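Putative uronate isomerase (Thermotoga maritima, PDB 4NAR) probably acts as a lactate racemase or a related isomerase. Local coordinates at residues Y279-V282 and W283-G286; Q319-K322 and W323-I327; V349-H352 and V353-R357. All coordinates share one frame; numbering follows the deposited sequence.

Contact 1: Y279-V282 and W283-G286; sequences YDEV and WTAG. With SO4 (sulfate ion), chain B.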
loop_
_atom_site.group_PDB
_atom_site.type_symbol
_atom_site.label_atom_id
_atom_site.label_comp_id
_atom_site.label_asym_id
_atom_site.label_seq_id
_atom_site.Cartn_x
_atom_site.Cartn_y
_atom_site.Cartn_z
ATOM N N TYR A 279 3.812 10.433 -3.777
ATOM C CA TYR A 279 2.375 10.386 -3.553
ATOM C C TYR A 279 1.671 11.363 -4.500
ATOM O O TYR A 279 1.742 12.575 -4.353
ATOM C CB TYR A 279 2.029 10.632 -2.089
ATOM C CG TYR A 279 2.595 9.573 -1.158
ATOM C CD1 TYR A 279 2.689 8.240 -1.553
ATOM C CD2 TYR A 279 3.044 9.908 0.120
ATOM C CE1 TYR A 279 3.209 7.267 -0.700
ATOM C CE2 TYR A 279 3.562 8.947 0.985
ATOM C CZ TYR A 279 3.646 7.627 0.566
ATOM O OH TYR A 279 4.159 6.667 1.414
ATOM N N ASP A 280 0.977 10.785 -5.469
ATOM C CA ASP A 280 0.550 11.462 -6.685
ATOM C C ASP A 280 -0.801 12.168 -6.528
ATOM O O ASP A 280 -1.183 13.039 -7.322
ATOM C CB ASP A 280 0.415 10.383 -7.771
ATOM C CG ASP A 280 1.168 10.725 -9.010
ATOM O OD1 ASP A 280 1.843 11.768 -8.982
ATOM O OD2 ASP A 280 1.098 9.970 -10.008
ATOM N N GLU A 281 -1.536 11.748 -5.510
ATOM C CA GLU A 281 -2.945 12.068 -5.420
ATOM C C GLU A 281 -3.355 11.769 -3.998
ATOM O O GLU A 281 -2.584 11.150 -3.243
ATOM C CB GLU A 281 -3.731 11.179 -6.380
ATOM C CG GLU A 281 -3.609 9.707 -6.030
ATOM C CD GLU A 281 -3.742 8.775 -7.233
ATOM O OE1 GLU A 281 -3.835 9.269 -8.381
ATOM O OE2 GLU A 281 -3.738 7.535 -7.024
ATOM N N VAL A 282 -4.559 12.201 -3.632
ATOM C CA VAL A 282 -5.031 12.062 -2.251
ATOM C C VAL A 282 -5.063 10.594 -1.791
ATOM O O VAL A 282 -4.746 10.284 -0.629
ATOM C CB VAL A 282 -6.400 12.734 -2.059
ATOM C CG1 VAL A 282 -6.852 12.612 -0.617
ATOM C CG2 VAL A 282 -6.313 14.216 -2.471
ATOM N N TRP A 283 -5.407 9.701 -2.720
ATOM C CA TRP A 283 -5.428 8.263 -2.457
ATOM C C TRP A 283 -4.175 7.802 -1.721
ATOM O O TRP A 283 -4.274 7.040 -0.768
ATOM C CB TRP A 283 -5.559 7.473 -3.760
ATOM C CG TRP A 283 -6.032 6.044 -3.579
ATOM C CD1 TRP A 283 -5.276 4.899 -3.657
ATOM C CD2 TRP A 283 -7.377 5.618 -3.322
ATOM N NE1 TRP A 283 -6.075 3.790 -3.464
ATOM C CE2 TRP A 283 -7.367 4.203 -3.256
ATOM C CE3 TRP A 283 -8.594 6.296 -3.157
ATOM C CZ2 TRP A 283 -8.537 3.453 -3.017
ATOM C CZ3 TRP A 283 -9.750 5.557 -2.928
ATOM C CH2 TRP A 283 -9.712 4.148 -2.847
ATOM N N THR A 284 -2.999 8.255 -2.148
ATOM C CA THR A 284 -1.792 7.910 -1.407
ATOM C C THR A 284 -1.378 8.961 -0.370
ATOM O O THR A 284 -0.836 8.605 0.690
ATOM C CB THR A 284 -0.612 7.607 -2.323
ATOM O OG1 THR A 284 -0.469 8.668 -3.285
ATOM C CG2 THR A 284 -0.828 6.279 -3.027
ATOM N N ALA A 285 -1.626 10.240 -0.654
ATOM C CA ALA A 285 -1.214 11.277 0.291
ATOM C C ALA A 285 -2.007 11.180 1.602
ATOM O O ALA A 285 -1.575 11.714 2.642
ATOM C CB ALA A 285 -1.336 12.648 -0.310
ATOM N N GLY A 286 -3.142 10.477 1.549
ATOM C CA GLY A 286 -3.942 10.189 2.735
ATOM C C GLY A 286 -3.172 9.455 3.836
ATOM O O GLY A 286 -3.577 9.503 5.008
HETATM S S SO4 B . -5.410 0.007 -3.501
HETATM O O1 SO4 B . -5.544 -1.164 -2.618
HETATM O O2 SO4 B . -4.466 -0.313 -4.585
HETATM O O3 SO4 B . -6.730 0.357 -4.045
HETATM O O4 SO4 B . -4.893 1.153 -2.722
#
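With CG of Y279 set opposite its carbonyl carbon (chi1 -63°) and OG1 of T284 tucked between its own backbone N and C (chi1 50°), the phenol ring and the threonine meet obliquely across the start of helix 282-285. CD1 of the Y279 ring lies 3.4 Å from CB of T284, and T284 O sits 4.0 Å above one face of the Y279 ring, over its centre. An alanine in place of Y279 would be likely to leave the T284 side chain and carbonyl without this aromatic cover and open a gap against the first turn. The threonine hydroxyl faces the backbone: T284 OG1 donates to E281 O at 3.3 Å and accepts a weak bond from D280 N at 3.4 Å. E281 is the N-cap residue, and its carbonyl is gripped a second time by A285 N, 2.9 Å from E281 O. One residue on, G286 N reaches V282 O at 2.7 Å. The E281 side chain runs alongside W283, its CG 3.7 Å from W283 CB, with the carboxylate nearly perpendicular to the indole. Its charge is met by R313, which also bridges to D280, itself paired with R74. The indole swings away from this turn to carry its N-H to the sulfate: W283 NE1 donates to SO4 O4 at 3.0 Å (156°), the ion lying at the ring edge, in plane. T72, H180 and N348 also hydrogen-bond the sulfate. Although the ion probably came from the crystallisation liquor, an indole N-H, a hydroxyl, an amide and an imidazole converging on it are consistent with a pocket able to receive an anionic group.

Contact 2: Q319-K322 and W323-I327; sequences QMDK and WIREI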
loop_
_atom_site.group_PDB
_atom_site.type_symbol
_atom_site.label_atom_id
_atom_site.label_comp_id
_atom_site.label_asym_id
_atom_site.label_seq_id
_atom_site.Cartn_x
_atom_site.Cartn_y
_atom_site.Cartn_z
ATOM N N GLN A 319 -13.260 7.362 -12.857
ATOM C CA GLN A 319 -14.457 6.857 -12.224
ATOM C C GLN A 319 -14.326 6.907 -10.703
ATOM O O GLN A 319 -15.200 7.455 -10.025
ATOM C CB GLN A 319 -14.747 5.440 -12.707
ATOM C CG GLN A 319 -15.881 4.765 -11.965
ATOM C CD GLN A 319 -17.193 4.824 -12.728
ATOM O OE1 GLN A 319 -17.688 3.793 -13.220
ATOM N NE2 GLN A 319 -17.775 6.030 -12.824
HETATM N N MSE A 320 -13.234 6.361 -10.167
HETATM C CA MSE A 320 -13.009 6.391 -8.714
HETATM C C MSE A 320 -12.873 7.811 -8.153
HETATM O O MSE A 320 -13.373 8.102 -7.060
HETATM C CB MSE A 320 -11.831 5.500 -8.295
HETATM C CG MSE A 320 -12.284 4.090 -7.884
HETATM SE SE MSE A 320 -10.884 2.741 -7.911
HETATM C CE MSE A 320 -10.227 2.997 -6.110
ATOM N N ASP A 321 -12.222 8.683 -8.920
ATOM C CA ASP A 321 -12.143 10.110 -8.621
ATOM C C ASP A 321 -13.549 10.754 -8.517
ATOM O O ASP A 321 -13.837 11.498 -7.561
ATOM C CB ASP A 321 -11.292 10.816 -9.687
ATOM C CG ASP A 321 -11.049 12.283 -9.367
ATOM O OD1 ASP A 321 -10.010 12.593 -8.736
ATOM O OD2 ASP A 321 -11.899 13.126 -9.741
ATOM N N LYS A 322 -14.418 10.448 -9.488
ATOM C CA LYS A 322 -15.831 10.861 -9.459
ATOM C C LYS A 322 -16.503 10.343 -8.190
ATOM O O LYS A 322 -17.233 11.065 -7.504
ATOM C CB LYS A 322 -16.568 10.305 -10.679
ATOM C CG LYS A 322 -17.521 11.268 -11.377
ATOM C CD LYS A 322 -17.852 10.760 -12.793
ATOM C CE LYS A 322 -16.582 10.700 -13.683
ATOM N NZ LYS A 322 -16.549 9.530 -14.648
ATOM N N TRP A 323 -16.236 9.084 -7.872
ATOM C CA TRP A 323 -16.861 8.461 -6.715
ATOM C C TRP A 323 -16.446 9.120 -5.410
ATOM O O TRP A 323 -17.296 9.399 -4.559
ATOM C CB TRP A 323 -16.560 6.970 -6.691
ATOM C CG TRP A 323 -17.368 6.215 -7.692
ATOM C CD1 TRP A 323 -18.546 6.617 -8.274
ATOM C CD2 TRP A 323 -17.070 4.918 -8.235
ATOM N NE1 TRP A 323 -18.997 5.646 -9.144
ATOM C CE2 TRP A 323 -18.113 4.592 -9.137
ATOM C CE3 TRP A 323 -16.029 4.000 -8.045
ATOM C CZ2 TRP A 323 -18.140 3.374 -9.851
ATOM C CZ3 TRP A 323 -16.054 2.791 -8.754
ATOM C CH2 TRP A 323 -17.106 2.492 -9.646
ATOM N N ILE A 324 -15.148 9.370 -5.258
ATOM C CA ILE A 324 -14.642 10.069 -4.080
ATOM C C ILE A 324 -15.336 11.418 -3.868
ATOM O O ILE A 324 -15.780 11.720 -2.751
ATOM C CB ILE A 324 -13.119 10.283 -4.152
ATOM C CG1 ILE A 324 -12.394 8.934 -4.018
ATOM C CG2 ILE A 324 -12.678 11.257 -3.062
ATOM C CD1 ILE A 324 -11.007 8.923 -4.605
ATOM N N ARG A 325 -15.432 12.210 -4.937
ATOM C CA ARG A 325 -16.094 13.516 -4.894
ATOM C C ARG A 325 -17.608 13.425 -4.627
ATOM O O ARG A 325 -18.174 14.315 -3.994
ATOM C CB ARG A 325 -15.829 14.301 -6.186
ATOM C CG ARG A 325 -14.416 14.874 -6.297
ATOM C CD ARG A 325 -14.198 15.670 -7.603
ATOM N NE ARG A 325 -13.826 14.807 -8.730
ATOM C CZ ARG A 325 -14.597 14.552 -9.793
ATOM N NH1 ARG A 325 -15.802 15.100 -9.894
ATOM N NH2 ARG A 325 -14.153 13.752 -10.764
ATOM N N GLU A 326 -18.259 12.364 -5.108
ATOM C CA GLU A 326 -19.681 12.146 -4.816
ATOM C C GLU A 326 -19.945 12.009 -3.312
ATOM O O GLU A 326 -20.733 12.766 -2.729
ATOM C CB GLU A 326 -20.205 10.898 -5.533
ATOM C CG GLU A 326 -21.087 11.188 -6.747
ATOM C CD GLU A 326 -20.891 10.177 -7.887
ATOM O OE1 GLU A 326 -20.793 8.952 -7.602
ATOM O OE2 GLU A 326 -20.831 10.615 -9.068
ATOM N N ILE A 327 -19.294 11.035 -2.686
ATOM C CA ILE A 327 -19.547 10.772 -1.279
ATOM C C ILE A 327 -18.830 11.775 -0.347
ATOM O O ILE A 327 -19.366 12.145 0.699
ATOM C CB ILE A 327 -19.206 9.296 -0.908
ATOM C CG1 ILE A 327 -19.815 8.917 0.448
ATOM C CG2 ILE A 327 -17.681 9.018 -0.969
ATOM C CD1 ILE A 327 -19.360 7.560 0.941
#
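Q319 lies over the indole of W323 one helical turn further on. Its CG stands opposite its backbone N, and from CB the chain reaches first this CG, which makes a CH-pi contact 3.4 Å from the centroid of the six-membered ring of W323. A bend at chi2 (99°) then lays the amide down on the indole, the two planes 16° apart. CD meets W323 CZ2 at 3.4 Å, OE1 reaches just past the rim of the ring with CZ2 as its nearest atom there, and NE2 at the tip ends 3.9 Å from W323 NE1. Next to this stack, CG of the selenomethionine M320 packs 3.7 Å from W323 CE3.

On another side of the helix D321 and R325 form a salt bridge. A single carboxylate oxygen takes both bonds: R325 NE is 2.7 Å from D321 OD2, and R325 NH2 is 2.6 Å from that OD2, which lies in the guanidinium plane. CA of K322 lies over one guanidinium face. D321 OD1 is occupied separately by the backbone N-H groups of F314 and H315, so the carboxylate joins the helix to the loop before it. I324 turns inward instead, onto helix 347-357 and W283. The whole is typical of an amphipathic alpha-helix on a domain surface, with i to i+4 side-chain pairs on its outer side and apolar residues facing the core.

Contact 3: V349-H352 and V353-R357; sequences VAAH and VINVR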
loop_
_atom_site.group_PDB
_atom_site.type_symbol
_atom_site.label_atom_id
_atom_site.label_comp_id
_atom_site.label_asym_id
_atom_site.label_seq_id
_atom_site.Cartn_x
_atom_site.Cartn_y
_atom_site.Cartn_z
ATOM N N VAL A 349 -13.477 2.897 -2.253
ATOM C CA VAL A 349 -13.699 4.331 -2.055
ATOM C C VAL A 349 -14.352 4.637 -0.692
ATOM O O VAL A 349 -13.932 5.566 0.018
ATOM C CB VAL A 349 -14.586 4.918 -3.176
ATOM C CG1 VAL A 349 -14.951 6.383 -2.878
ATOM C CG2 VAL A 349 -13.894 4.780 -4.530
ATOM N N ALA A 350 -15.374 3.859 -0.332
ATOM C CA ALA A 350 -16.034 4.051 0.955
ATOM C C ALA A 350 -15.026 3.913 2.095
ATOM O O ALA A 350 -14.972 4.754 3.007
ATOM C CB ALA A 350 -17.196 3.056 1.136
ATOM N N ALA A 351 -14.221 2.853 2.046
ATOM C CA ALA A 351 -13.225 2.630 3.095
ATOM C C ALA A 351 -12.189 3.771 3.120
ATOM O O ALA A 351 -11.799 4.253 4.195
ATOM C CB ALA A 351 -12.544 1.252 2.917
ATOM N N HIS A 352 -11.762 4.202 1.933
ATOM C CA HIS A 352 -10.744 5.249 1.799
ATOM C C HIS A 352 -11.146 6.544 2.516
ATOM O O HIS A 352 -10.386 7.122 3.304
ATOM C CB HIS A 352 -10.524 5.559 0.322
ATOM C CG HIS A 352 -9.912 6.909 0.070
ATOM N ND1 HIS A 352 -8.590 7.190 0.323
ATOM C CD2 HIS A 352 -10.455 8.045 -0.440
ATOM C CE1 HIS A 352 -8.335 8.452 -0.013
ATOM N NE2 HIS A 352 -9.448 8.987 -0.470
ATOM N N VAL A 353 -12.359 6.982 2.206
ATOM C CA VAL A 353 -12.951 8.184 2.771
ATOM C C VAL A 353 -12.989 8.154 4.324
ATOM O O VAL A 353 -12.573 9.100 4.980
ATOM C CB VAL A 353 -14.338 8.405 2.092
ATOM C CG1 VAL A 353 -15.403 8.787 3.088
ATOM C CG2 VAL A 353 -14.202 9.392 0.924
ATOM N N ILE A 354 -13.452 7.058 4.909
ATOM C CA ILE A 354 -13.431 6.910 6.359
ATOM C C ILE A 354 -11.994 6.931 6.867
ATOM O O ILE A 354 -11.681 7.594 7.866
ATOM C CB ILE A 354 -14.053 5.578 6.793
ATOM C CG1 ILE A 354 -15.501 5.464 6.293
ATOM C CG2 ILE A 354 -13.969 5.419 8.325
ATOM C CD1 ILE A 354 -16.113 4.052 6.439
ATOM N N ASN A 355 -11.130 6.188 6.181
ATOM C CA ASN A 355 -9.721 6.124 6.531
ATOM C C ASN A 355 -9.073 7.513 6.648
ATOM O O ASN A 355 -8.381 7.819 7.637
ATOM C CB ASN A 355 -8.981 5.253 5.517
ATOM C CG ASN A 355 -9.155 3.759 5.795
ATOM O OD1 ASN A 355 -9.404 3.352 6.947
ATOM N ND2 ASN A 355 -9.004 2.934 4.747
ATOM N N VAL A 356 -9.308 8.351 5.642
ATOM C CA VAL A 356 -8.797 9.712 5.664
ATOM C C VAL A 356 -9.449 10.573 6.763
ATOM O O VAL A 356 -8.738 11.229 7.550
ATOM C CB VAL A 356 -8.972 10.417 4.310
ATOM C CG1 VAL A 356 -8.579 11.902 4.433
ATOM C CG2 VAL A 356 -8.153 9.715 3.215
ATOM N N ARG A 357 -10.783 10.559 6.833
ATOM C CA ARG A 357 -11.494 11.495 7.709
ATOM C C ARG A 357 -11.276 11.211 9.200
ATOM O O ARG A 357 -11.221 12.141 10.023
ATOM C CB ARG A 357 -12.994 11.569 7.386
ATOM C CG ARG A 357 -13.643 12.801 7.992
ATOM C CD ARG A 357 -13.036 14.078 7.381
ATOM N NE ARG A 357 -13.393 15.325 8.078
ATOM C CZ ARG A 357 -12.820 15.753 9.209
ATOM N NH1 ARG A 357 -11.868 15.031 9.814
ATOM N NH2 ARG A 357 -13.202 16.910 9.750
#
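H352 and V356, one turn apart, lie side by side, and CE1 of the H352 ring touches V356 CG2 at 3.5 Å. The imidazole owes its place to a CG opposite the backbone N (chi1 159°), which carries it off the helix; there its NE2 is satisfied by a hydrogen bond with Y329 OH, while W283 stacks on the ring. V356 CG2 lies beside the imidazole and also rests against H352 O.

The backbone polar groups are mostly paid for within the helix. V353 N donates to V349 O at 3.0 Å, N355 N to A351 O at 2.9 Å and V356 N to H352 O, also at 2.9 Å. One turn is slacker: I354 N is 3.4 Å from A350 O, a weak bond though a straight one (172°). R357 N closes the last turn onto V353 O. The amide of N355 folds back over A351, with ND2 3.1 Å from A351 O, but the angle is too poor for a hydrogen bond, and A351 O is served by N355 N instead.

Toward the end of the helix the acceptors N355 O and V356 O turn to side chains elsewhere in the same chain, Q293 NE2 and S289 OG. With the small residues A350 and A351 packed on helices 332-341 and 173-186, this is the pattern of a buried alpha-helix held between those two, helix 318-327 and the loop that carries Y329, with H352 NE2 bonded to the tyrosine hydroxyl.

Overall arrangement
From the N terminus, contact 1 comes first, forming the turn into helix 282-285 after strand 268-274 of the parallel sheet; contact 2 follows in helix 318-327, beyond strand 302-308, and contact 3 in helix 347-357. They lie in series, neither nesting nor crossing, and each spans about a helical turn rather than closing a long loop. In space they converge, their centres 12 to 14 Å apart. W283 of contact 1 packs against M320 and I324 of contact 2 and H352 of contact 3, while V349 and V353 join helix 347-357 to helix 318-327. Together they knit three helices into one cluster beside the sulfate.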